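Local coordinates for protein putative Nitroreductase (Desulfovibrio desulfuricans subsp. desulfuricans str. G20, PDB 3E39) that binds flavin mononucleotide and, as a member of the nitroreductase family, probably works as an oxidoreductase, at residues A[117-122]-A[147-152]; A[13-18]-A[108-113]; A[22-27]-A[151-156]. One frame throughout, in Å; residues are numbered along the deposited sequence.

Contact 1. Residues A[117-122]-A[147-152]; sequences LGAVWL and AAIAAG. With FMN (flavin mononucleotide), chain E.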
loop_
_atom_site.group_PDB
_atom_site.type_symbol
_atom_site.label_atom_id
_atom_site.label_comp_id
_atom_site.label_asym_id
_atom_site.label_seq_id
_atom_site.Cartn_x
_atom_site.Cartn_y
_atom_site.Cartn_z
ATOM N N LEU A 117 -9.498 7.458 14.140
ATOM C CA LEU A 117 -10.654 7.446 13.265
ATOM C C LEU A 117 -10.839 6.039 12.743
ATOM O O LEU A 117 -9.908 5.218 12.771
ATOM C CB LEU A 117 -10.494 8.430 12.102
ATOM C CG LEU A 117 -10.379 9.900 12.459
ATOM C CD1 LEU A 117 -10.065 10.698 11.215
ATOM C CD2 LEU A 117 -11.682 10.383 13.135
ATOM N N GLY A 118 -12.056 5.747 12.305
ATOM C CA GLY A 118 -12.416 4.478 11.678
ATOM C C GLY A 118 -12.537 4.744 10.182
ATOM O O GLY A 118 -13.043 5.783 9.770
ATOM N N ALA A 119 -12.029 3.830 9.377
ATOM C CA ALA A 119 -12.095 3.952 7.912
ATOM C C ALA A 119 -12.220 2.619 7.219
ATOM O O ALA A 119 -11.858 1.579 7.771
ATOM C CB ALA A 119 -10.863 4.702 7.364
ATOM N N VAL A 120 -12.727 2.671 5.990
ATOM C CA VAL A 120 -12.817 1.499 5.141
ATOM C C VAL A 120 -12.509 1.841 3.663
ATOM O O VAL A 120 -12.966 2.871 3.112
ATOM C CB VAL A 120 -14.177 0.741 5.287
ATOM C CG1 VAL A 120 -15.392 1.675 4.960
ATOM C CG2 VAL A 120 -14.178 -0.520 4.415
ATOM N N TRP A 121 -11.685 0.977 3.068
ATOM C CA TRP A 121 -11.295 1.035 1.665
ATOM C C TRP A 121 -12.484 0.518 0.886
ATOM O O TRP A 121 -12.902 -0.602 1.098
ATOM C CB TRP A 121 -10.126 0.081 1.466
ATOM C CG TRP A 121 -9.512 0.002 0.109
ATOM C CD1 TRP A 121 -10.115 0.126 -1.110
ATOM C CD2 TRP A 121 -8.152 -0.326 -0.146
ATOM N NE1 TRP A 121 -9.197 -0.079 -2.116
ATOM C CE2 TRP A 121 -7.977 -0.348 -1.544
ATOM C CE3 TRP A 121 -7.054 -0.599 0.679
ATOM C CZ2 TRP A 121 -6.743 -0.629 -2.143
ATOM C CZ3 TRP A 121 -5.821 -0.871 0.074
ATOM C CH2 TRP A 121 -5.682 -0.883 -1.309
ATOM N N LEU A 122 -13.045 1.328 -0.002
ATOM C CA LEU A 122 -14.163 0.893 -0.822
ATOM C C LEU A 122 -13.688 0.762 -2.265
ATOM O O LEU A 122 -13.229 1.739 -2.847
ATOM C CB LEU A 122 -15.325 1.878 -0.739
ATOM C CG LEU A 122 -16.001 2.039 0.620
ATOM C CD1 LEU A 122 -17.116 3.100 0.550
ATOM C CD2 LEU A 122 -16.552 0.743 1.110
ATOM N N ALA A 147 -10.092 4.040 -5.808
ATOM C CA ALA A 147 -10.711 3.658 -4.534
ATOM C C ALA A 147 -11.428 4.820 -3.910
ATOM O O ALA A 147 -11.157 5.960 -4.267
ATOM C CB ALA A 147 -9.591 3.219 -3.550
ATOM N N ALA A 148 -12.331 4.533 -2.969
ATOM C CA ALA A 148 -12.932 5.564 -2.122
ATOM C C ALA A 148 -12.639 5.130 -0.692
ATOM O O ALA A 148 -12.768 3.973 -0.390
ATOM C CB ALA A 148 -14.450 5.664 -2.323
ATOM N N ILE A 149 -12.241 6.046 0.177
ATOM C CA ILE A 149 -12.032 5.733 1.579
ATOM C C ILE A 149 -13.125 6.471 2.317
ATOM O O ILE A 149 -13.215 7.709 2.213
ATOM C CB ILE A 149 -10.699 6.230 2.146
ATOM C CG1 ILE A 149 -9.538 5.701 1.332
ATOM C CG2 ILE A 149 -10.535 5.762 3.609
ATOM C CD1 ILE A 149 -8.213 6.100 1.883
ATOM N N ALA A 150 -13.968 5.707 3.009
ATOM C CA ALA A 150 -15.035 6.257 3.839
ATOM C C ALA A 150 -14.482 6.314 5.244
ATOM O O ALA A 150 -13.838 5.354 5.669
ATOM C CB ALA A 150 -16.290 5.341 3.800
ATOM N N ALA A 151 -14.736 7.403 5.963
ATOM C CA ALA A 151 -14.178 7.586 7.295
ATOM C C ALA A 151 -15.082 8.345 8.271
ATOM O O ALA A 151 -15.975 9.082 7.881
ATOM C CB ALA A 151 -12.788 8.298 7.207
ATOM N N GLY A 152 -14.782 8.177 9.549
ATOM C CA GLY A 152 -15.491 8.874 10.631
ATOM C C GLY A 152 -14.969 8.403 11.974
ATOM O O GLY A 152 -14.063 7.562 12.044
HETATM N N1 FMN E . -14.982 -3.354 2.193
HETATM C C2 FMN E . -16.309 -3.077 1.936
HETATM O O2 FMN E . -17.146 -3.100 2.823
HETATM N N3 FMN E . -16.713 -2.727 0.665
HETATM C C4 FMN E . -15.844 -2.658 -0.400
HETATM O O4 FMN E . -16.226 -2.136 -1.462
HETATM C C4A FMN E . -14.496 -2.948 -0.164
HETATM N N5 FMN E . -13.609 -2.877 -1.211
HETATM C C5A FMN E . -12.252 -3.138 -0.997
HETATM C C6 FMN E . -11.371 -3.087 -2.084
HETATM C C7 FMN E . -10.008 -3.331 -1.896
HETATM C C7M FMN E . -9.101 -3.449 -3.092
HETATM C C8 FMN E . -9.542 -3.657 -0.606
HETATM C C8M FMN E . -8.070 -3.898 -0.369
HETATM C C9 FMN E . -10.436 -3.735 0.465
HETATM C C9A FMN E . -11.811 -3.473 0.282
HETATM N N10 FMN E . -12.734 -3.545 1.361
HETATM C C10 FMN E . -14.077 -3.281 1.136
HETATM C "C1'" FMN E . -12.308 -3.925 2.729
HETATM C "C2'" FMN E . -12.025 -5.425 2.855
HETATM O "O2'" FMN E . -13.240 -6.153 2.907
HETATM C "C3'" FMN E . -11.214 -5.670 4.117
HETATM O "O3'" FMN E . -9.993 -4.974 4.009
HETATM C "C4'" FMN E . -10.899 -7.148 4.342
HETATM O "O4'" FMN E . -12.103 -7.853 4.543
HETATM C "C5'" FMN E . -10.016 -7.359 5.548
HETATM O "O5'" FMN E . -10.511 -6.649 6.669
HETATM P P FMN E . -9.683 -5.577 7.523
HETATM O O1P FMN E . -9.512 -4.352 6.638
HETATM O O2P FMN E . -10.466 -5.289 8.792
HETATM O O3P FMN E . -8.352 -6.221 7.806
#
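Val120 and Ala150 sit in the middle of an antiparallel ladder of five pairs, running from Gly118–Gly152 to Leu122–Ala148. The two strand axes approach to 4.7 Å and run at 160° to each other. Gly118, Val120 and Leu122 each give and take one backbone hydrogen bond with Gly152, Ala150 and Ala148; the shortest, Gly118 N to Gly152 O and Leu122 N to Ala148 O, are both 2.7 Å. Between them come the non-hydrogen-bonded pairs Ala119–Ala151 and Trp121–Ile149, whose side chains share a face with helix 94-114 packed against it. Alanine suits a layer lying directly under that helix, since a methyl fills little depth. On the other face, Val120 CG1 meets Ala150 CB at 3.9 Å, while Leu122 CD1 reaches the same methyl.

Trp121 holds CG anti to its backbone N (chi1 -178°), which swings the indole over the dimethylbenzene end of FMN, with flavin C8M above the ring centre. From strand 143-152, Ala147 CB comes obliquely to Trp121 NE1 at 3.6 Å. Two branched residues reach the flavin's other end, Val120 CG2 lying 3.7 Å from FMN N1 and Leu122 CD2 3.5 Å from FMN N3. The carbonyl of Trp121 stands above the isoalloxazine, its O only 2.9 Å from FMN C10. The sheet edge thus gives the cofactor a mainly apolar bed with a carbonyl dipole at FMN C10, which could modulate the electron density of the flavin.

Contact 2. Residues A[13-18]-A[108-113]; sequences RQRRSI and MLLAAH. With FMN (flavin mononucleotide), chain E.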
loop_
_atom_site.group_PDB
_atom_site.type_symbol
_atom_site.label_atom_id
_atom_site.label_comp_id
_atom_site.label_asym_id
_atom_site.label_seq_id
_atom_site.Cartn_x
_atom_site.Cartn_y
_atom_site.Cartn_z
ATOM N N ARG A 13 -1.074 -3.972 12.468
ATOM C CA ARG A 13 -1.815 -5.160 12.841
ATOM C C ARG A 13 -3.263 -4.901 13.286
ATOM O O ARG A 13 -4.138 -5.727 13.029
ATOM C CB ARG A 13 -1.040 -5.871 13.960
ATOM C CG ARG A 13 -1.730 -7.073 14.620
ATOM C CD ARG A 13 -2.059 -8.190 13.650
ATOM N NE ARG A 13 -2.734 -9.310 14.298
ATOM C CZ ARG A 13 -4.037 -9.349 14.561
ATOM N NH1 ARG A 13 -4.818 -8.337 14.232
ATOM N NH2 ARG A 13 -4.564 -10.416 15.164
ATOM N N GLN A 14 -3.466 -3.768 13.934
ATOM C CA GLN A 14 -4.744 -3.419 14.545
ATOM C C GLN A 14 -5.676 -2.570 13.677
ATOM O O GLN A 14 -6.855 -2.447 13.968
ATOM C CB GLN A 14 -4.464 -2.761 15.884
ATOM C CG GLN A 14 -3.864 -3.750 16.889
ATOM C CD GLN A 14 -3.163 -3.088 18.040
ATOM O OE1 GLN A 14 -3.174 -1.868 18.170
ATOM N NE2 GLN A 14 -2.512 -3.899 18.883
ATOM N N ARG A 15 -5.154 -1.995 12.604
ATOM C CA ARG A 15 -6.001 -1.277 11.665
ATOM C C ARG A 15 -7.091 -2.216 11.161
ATOM O O ARG A 15 -6.798 -3.300 10.642
ATOM C CB ARG A 15 -5.197 -0.854 10.453
ATOM C CG ARG A 15 -6.026 -0.214 9.319
ATOM C CD ARG A 15 -5.477 -0.597 7.897
ATOM N NE ARG A 15 -5.379 -2.057 7.769
ATOM C CZ ARG A 15 -6.374 -2.868 7.418
ATOM N NH1 ARG A 15 -7.591 -2.381 7.168
ATOM N NH2 ARG A 15 -6.170 -4.171 7.385
ATOM N N ARG A 16 -8.345 -1.777 11.255
ATOM C CA ARG A 16 -9.459 -2.560 10.766
ATOM C C ARG A 16 -10.336 -1.730 9.828
ATOM O O ARG A 16 -10.379 -0.489 9.907
ATOM C CB ARG A 16 -10.366 -3.016 11.930
ATOM C CG ARG A 16 -9.801 -4.023 12.929
ATOM C CD ARG A 16 -9.945 -5.474 12.509
ATOM N NE ARG A 16 -9.121 -5.820 11.353
ATOM C CZ ARG A 16 -7.806 -6.018 11.412
ATOM N NH1 ARG A 16 -7.159 -5.857 12.541
ATOM N NH2 ARG A 16 -7.128 -6.325 10.301
ATOM N N SER A 17 -11.042 -2.427 8.951
ATOM C CA SER A 17 -12.063 -1.775 8.149
ATOM C C SER A 17 -13.231 -1.487 9.110
ATOM O O SER A 17 -13.839 -2.405 9.665
ATOM C CB SER A 17 -12.547 -2.653 7.004
ATOM O OG SER A 17 -11.562 -2.790 6.004
ATOM N N ILE A 18 -13.502 -0.202 9.298
ATOM C CA ILE A 18 -14.579 0.279 10.153
ATOM C C ILE A 18 -15.610 0.878 9.207
ATOM O O ILE A 18 -15.271 1.740 8.396
ATOM C CB ILE A 18 -14.067 1.301 11.193
ATOM C CG1 ILE A 18 -13.039 0.626 12.104
ATOM C CG2 ILE A 18 -15.208 1.861 12.039
ATOM C CD1 ILE A 18 -13.545 -0.664 12.728
HETATM N N MSE A 108 -3.141 6.167 4.051
HETATM C CA MSE A 108 -4.300 6.911 4.518
HETATM C C MSE A 108 -5.122 6.142 5.554
HETATM O O MSE A 108 -5.580 6.721 6.530
HETATM C CB MSE A 108 -5.130 7.406 3.337
HETATM C CG MSE A 108 -4.390 8.509 2.585
HETATM SE SE MSE A 108 -5.421 9.437 1.294
HETATM C CE MSE A 108 -5.486 7.929 -0.038
ATOM N N LEU A 109 -5.262 4.823 5.378
ATOM C CA LEU A 109 -5.974 3.969 6.339
ATOM C C LEU A 109 -5.194 3.906 7.672
ATOM O O LEU A 109 -5.791 3.939 8.753
ATOM C CB LEU A 109 -6.162 2.554 5.776
ATOM C CG LEU A 109 -7.090 2.363 4.580
ATOM C CD1 LEU A 109 -7.108 0.866 4.204
ATOM C CD2 LEU A 109 -8.481 2.972 4.867
ATOM N N LEU A 110 -3.858 3.796 7.587
ATOM C CA LEU A 110 -3.002 3.793 8.772
ATOM C C LEU A 110 -3.067 5.172 9.470
ATOM O O LEU A 110 -3.153 5.272 10.697
ATOM C CB LEU A 110 -1.562 3.426 8.411
ATOM C CG LEU A 110 -1.365 1.965 7.974
ATOM C CD1 LEU A 110 0.061 1.700 7.448
ATOM C CD2 LEU A 110 -1.702 0.998 9.143
ATOM N N ALA A 111 -3.049 6.230 8.671
ATOM C CA ALA A 111 -3.149 7.582 9.198
ATOM C C ALA A 111 -4.482 7.791 9.907
ATOM O O ALA A 111 -4.511 8.351 11.019
ATOM C CB ALA A 111 -2.945 8.626 8.110
ATOM N N ALA A 112 -5.570 7.325 9.294
ATOM C CA ALA A 112 -6.892 7.433 9.929
ATOM C C ALA A 112 -6.883 6.690 11.260
ATOM O O ALA A 112 -7.327 7.220 12.274
ATOM C CB ALA A 112 -7.997 6.892 9.013
ATOM N N HIS A 113 -6.387 5.453 11.264
ATOM C CA HIS A 113 -6.285 4.668 12.503
ATOM C C HIS A 113 -5.482 5.389 13.585
ATOM O O HIS A 113 -5.904 5.442 14.768
ATOM C CB HIS A 113 -5.647 3.317 12.188
ATOM C CG HIS A 113 -5.403 2.469 13.388
ATOM N ND1 HIS A 113 -6.361 1.631 13.910
ATOM C CD2 HIS A 113 -4.309 2.336 14.174
ATOM C CE1 HIS A 113 -5.861 1.004 14.963
ATOM N NE2 HIS A 113 -4.618 1.413 15.143
HETATM N N1 FMN E . -14.982 -3.354 2.193
HETATM C C2 FMN E . -16.309 -3.077 1.936
HETATM O O2 FMN E . -17.146 -3.100 2.823
HETATM N N3 FMN E . -16.713 -2.727 0.665
HETATM C C4 FMN E . -15.844 -2.658 -0.400
HETATM O O4 FMN E . -16.226 -2.136 -1.462
HETATM C C4A FMN E . -14.496 -2.948 -0.164
HETATM N N5 FMN E . -13.609 -2.877 -1.211
HETATM C C5A FMN E . -12.252 -3.138 -0.997
HETATM C C6 FMN E . -11.371 -3.087 -2.084
HETATM C C7 FMN E . -10.008 -3.331 -1.896
HETATM C C7M FMN E . -9.101 -3.449 -3.092
HETATM C C8 FMN E . -9.542 -3.657 -0.606
HETATM C C8M FMN E . -8.070 -3.898 -0.369
HETATM C C9 FMN E . -10.436 -3.735 0.465
HETATM C C9A FMN E . -11.811 -3.473 0.282
HETATM N N10 FMN E . -12.734 -3.545 1.361
HETATM C C10 FMN E . -14.077 -3.281 1.136
HETATM C "C1'" FMN E . -12.308 -3.925 2.729
HETATM C "C2'" FMN E . -12.025 -5.425 2.855
HETATM O "O2'" FMN E . -13.240 -6.153 2.907
HETATM C "C3'" FMN E . -11.214 -5.670 4.117
HETATM O "O3'" FMN E . -9.993 -4.974 4.009
HETATM C "C4'" FMN E . -10.899 -7.148 4.342
HETATM O "O4'" FMN E . -12.103 -7.853 4.543
HETATM C "C5'" FMN E . -10.016 -7.359 5.548
HETATM O "O5'" FMN E . -10.511 -6.649 6.669
HETATM P P FMN E . -9.683 -5.577 7.523
HETATM O O1P FMN E . -9.512 -4.352 6.638
HETATM O O2P FMN E . -10.466 -5.289 8.792
HETATM O O3P FMN E . -8.352 -6.221 7.806
HETATM O O HOH W 1 -2.761 0.631 17.002
HETATM O O HOH W 2 -8.763 0.960 12.943
#
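Arg15, resting on Leu109 and His113, belongs to the FMN phosphate site formed by the Arg15-Arg16-Ser17 run just after helix 7-14, an N-terminal position where nitroreductase-family proteins commonly bind the phosphate. Its CG is anti to the backbone N (chi1 174°), and bends at chi2 and chi3 carry the chain past helix 94-114: Arg15 CD touches Leu109 CB at 3.9 Å, and Arg15 CB lies near Leu110 CD2. With its methylenes against leucines, arginine still presents its charged edge to the ligand. Arg15 NH1 donates to FMN O1P at 2.8 Å, nearly straight at 169°, and NH2 to FMN O3P. Arg16 NE and NH2 take FMN O2P and O3P, while Arg16 NH1 is tied to Arg13 O at 3.1 Å, which with the phosphate bonds helps fix the guanidinium's rotation. Ser17 adds its N to FMN O2P and its OG to FMN O1P (2.7 Å), giving each terminal phosphate oxygen two firm bonds from this run.

His113 offers a face to Arg15 CA, 4.1 Å from the ring centroid in a CH-pi contact. Both its nitrogens meet waters in the ring plane, one linking ND1 to Arg16 N, the other NE2 to Gln14 OE1. At the subunit interface Arg15 meets Pro42, and Leu110 meets Leu110, of the second subunit. Leu109 packs on Ala119 and Trp121 of strand 118-122, and Ala112 on Ile34 of helix 28-39.

Contact 3. Residues A[22-27]-A[151-156]; sequences TDEAVS and AGHPAQ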
loop_
_atom_site.group_PDB
_atom_site.type_symbol
_atom_site.label_atom_id
_atom_site.label_comp_id
_atom_site.label_asym_id
_atom_site.label_seq_id
_atom_site.Cartn_x
_atom_site.Cartn_y
_atom_site.Cartn_z
ATOM N N THR A 22 -19.809 7.447 14.361
ATOM C CA THR A 22 -20.606 8.287 15.259
ATOM C C THR A 22 -20.964 9.546 14.498
ATOM O O THR A 22 -20.554 9.693 13.352
ATOM C CB THR A 22 -19.875 8.675 16.535
ATOM O OG1 THR A 22 -18.834 9.628 16.254
ATOM C CG2 THR A 22 -19.302 7.440 17.255
ATOM N N ASP A 23 -21.710 10.460 15.127
ATOM C CA ASP A 23 -22.069 11.712 14.466
ATOM C C ASP A 23 -20.985 12.777 14.687
ATOM O O ASP A 23 -21.125 13.930 14.290
ATOM C CB ASP A 23 -23.452 12.189 14.967
ATOM C CG ASP A 23 -24.637 11.337 14.405
ATOM O OD1 ASP A 23 -24.504 10.683 13.335
ATOM O OD2 ASP A 23 -25.737 11.349 15.031
ATOM N N GLU A 24 -19.856 12.393 15.272
ATOM C CA GLU A 24 -18.810 13.366 15.558
ATOM C C GLU A 24 -18.112 13.841 14.265
ATOM O O GLU A 24 -17.807 13.032 13.388
ATOM C CB GLU A 24 -17.795 12.769 16.547
ATOM C CG GLU A 24 -16.752 13.738 17.050
ATOM C CD GLU A 24 -15.826 13.137 18.103
ATOM O OE1 GLU A 24 -16.153 12.054 18.669
ATOM O OE2 GLU A 24 -14.780 13.781 18.385
ATOM N N ALA A 25 -17.867 15.151 14.188
ATOM C CA ALA A 25 -17.230 15.772 13.015
ATOM C C ALA A 25 -15.794 15.282 12.872
ATOM O O ALA A 25 -15.160 14.944 13.875
ATOM C CB ALA A 25 -17.218 17.291 13.164
ATOM N N VAL A 26 -15.319 15.214 11.627
ATOM C CA VAL A 26 -13.922 14.905 11.334
ATOM C C VAL A 26 -13.335 16.226 10.903
ATOM O O VAL A 26 -13.748 16.800 9.871
ATOM C CB VAL A 26 -13.771 13.873 10.215
ATOM C CG1 VAL A 26 -12.299 13.650 9.893
ATOM C CG2 VAL A 26 -14.420 12.549 10.604
ATOM N N SER A 27 -12.365 16.723 11.656
ATOM C CA SER A 27 -11.778 18.019 11.365
ATOM C C SER A 27 -11.023 18.115 10.061
ATOM O O SER A 27 -10.536 17.113 9.513
ATOM C CB SER A 27 -10.818 18.432 12.482
ATOM O OG SER A 27 -9.671 17.607 12.526
ATOM N N ALA A 151 -14.736 7.403 5.963
ATOM C CA ALA A 151 -14.178 7.586 7.295
ATOM C C ALA A 151 -15.082 8.345 8.271
ATOM O O ALA A 151 -15.975 9.082 7.881
ATOM C CB ALA A 151 -12.788 8.298 7.207
ATOM N N GLY A 152 -14.782 8.177 9.549
ATOM C CA GLY A 152 -15.491 8.874 10.631
ATOM C C GLY A 152 -14.969 8.403 11.974
ATOM O O GLY A 152 -14.063 7.562 12.044
ATOM N N HIS A 153 -15.468 8.998 13.040
ATOM C CA HIS A 153 -15.117 8.519 14.364
ATOM C C HIS A 153 -15.842 7.175 14.489
ATOM O O HIS A 153 -17.004 7.025 14.090
ATOM C CB HIS A 153 -15.460 9.541 15.451
ATOM C CG HIS A 153 -14.650 10.793 15.364
ATOM N ND1 HIS A 153 -13.459 10.962 16.039
ATOM C CD2 HIS A 153 -14.832 11.919 14.633
ATOM C CE1 HIS A 153 -12.966 12.154 15.760
ATOM N NE2 HIS A 153 -13.777 12.754 14.904
ATOM N N PRO A 154 -15.146 6.161 15.010
ATOM C CA PRO A 154 -15.671 4.804 14.974
ATOM C C PRO A 154 -16.864 4.529 15.908
ATOM O O PRO A 154 -16.836 4.994 17.051
ATOM C CB PRO A 154 -14.439 3.968 15.347
ATOM C CG PRO A 154 -13.569 4.878 16.131
ATOM C CD PRO A 154 -13.839 6.255 15.697
ATOM N N ALA A 155 -17.869 3.819 15.392
ATOM C CA ALA A 155 -19.037 3.356 16.174
ATOM C C ALA A 155 -19.064 1.830 16.239
ATOM O O ALA A 155 -20.127 1.215 16.424
ATOM C CB ALA A 155 -20.327 3.848 15.580
ATOM N N GLN A 156 -17.909 1.209 16.052
ATOM C CA GLN A 156 -17.780 -0.240 16.143
ATOM C C GLN A 156 -16.293 -0.524 16.065
ATOM O O GLN A 156 -15.509 0.314 15.617
ATOM C CB GLN A 156 -18.475 -0.986 14.979
ATOM C CG GLN A 156 -17.667 -0.874 13.643
ATOM C CD GLN A 156 -18.278 -1.565 12.431
ATOM O OE1 GLN A 156 -17.687 -1.532 11.346
ATOM N NE2 GLN A 156 -19.453 -2.184 12.592
HETATM O O HOH W 3 -11.707 14.959 14.011
#
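His153 turns CG anti to its carbonyl carbon (chi1 -66°), and Glu24 turns CG anti to its backbone N (chi1 -173°) with an extended chain beyond. These torsions, with the last torsion of Glu24 near zero, lay the carboxylate flat over the imidazole. The two planes are 7° apart, and Glu24 CD sits 3.6 Å above the ring centre. Glu24 CG also makes a CH-pi contact with the same ring, at 3.9 Å from its centroid. At the ring's edge, His153 NE2 gives a weak, bent hydrogen bond to Ala25 O (2.8 Å), and a water bridges NE2 to Ser27 N. A carboxylate so close might favour a positively charged imidazole.

Thr22 anchors the other end. Its N donates to His153 O at 2.8 Å, while Thr22 OG1 accepts from Glu24 N in an ST turn, a bend consistent with Glu24 turning back over the ring. Val26 CG2 presses on Gly152 CA at 3.8 Å; the backbone there is almost fully extended, a conformation glycine adopts readily.

The contact fastens the loop between helices 7-14 and 28-39 to the end of strand 143-152. Leu117, just before strand 118-122, packs on both Val26 and His153, and Ser27 caps the start of helix 28-39 through Ala30 N.

How the contacts relate
From the N terminus, 13-18 comes first and pairs with 108-113 across 89 residues in contact 2. Next, 22-27 waits for 151-156, so contact 3 closes a longer loop of 123 residues and crosses contact 2, their segments alternating. Contact 1 opens only after contact 2 has closed; it joins 117-122 to 147-152 over 24 residues and shares Ala151 and Gly152 with contact 3. Ile18 N probably bonds to Ala119 O, tying segment 13-18 to the edge strand 118-122, and Ile18 also packs on Pro154. Helix 94-114 leads on into strand 118-122, from contact 2 to contact 1. Contacts 1 and 2 meet opposite ends of one FMN, flavin and phosphate.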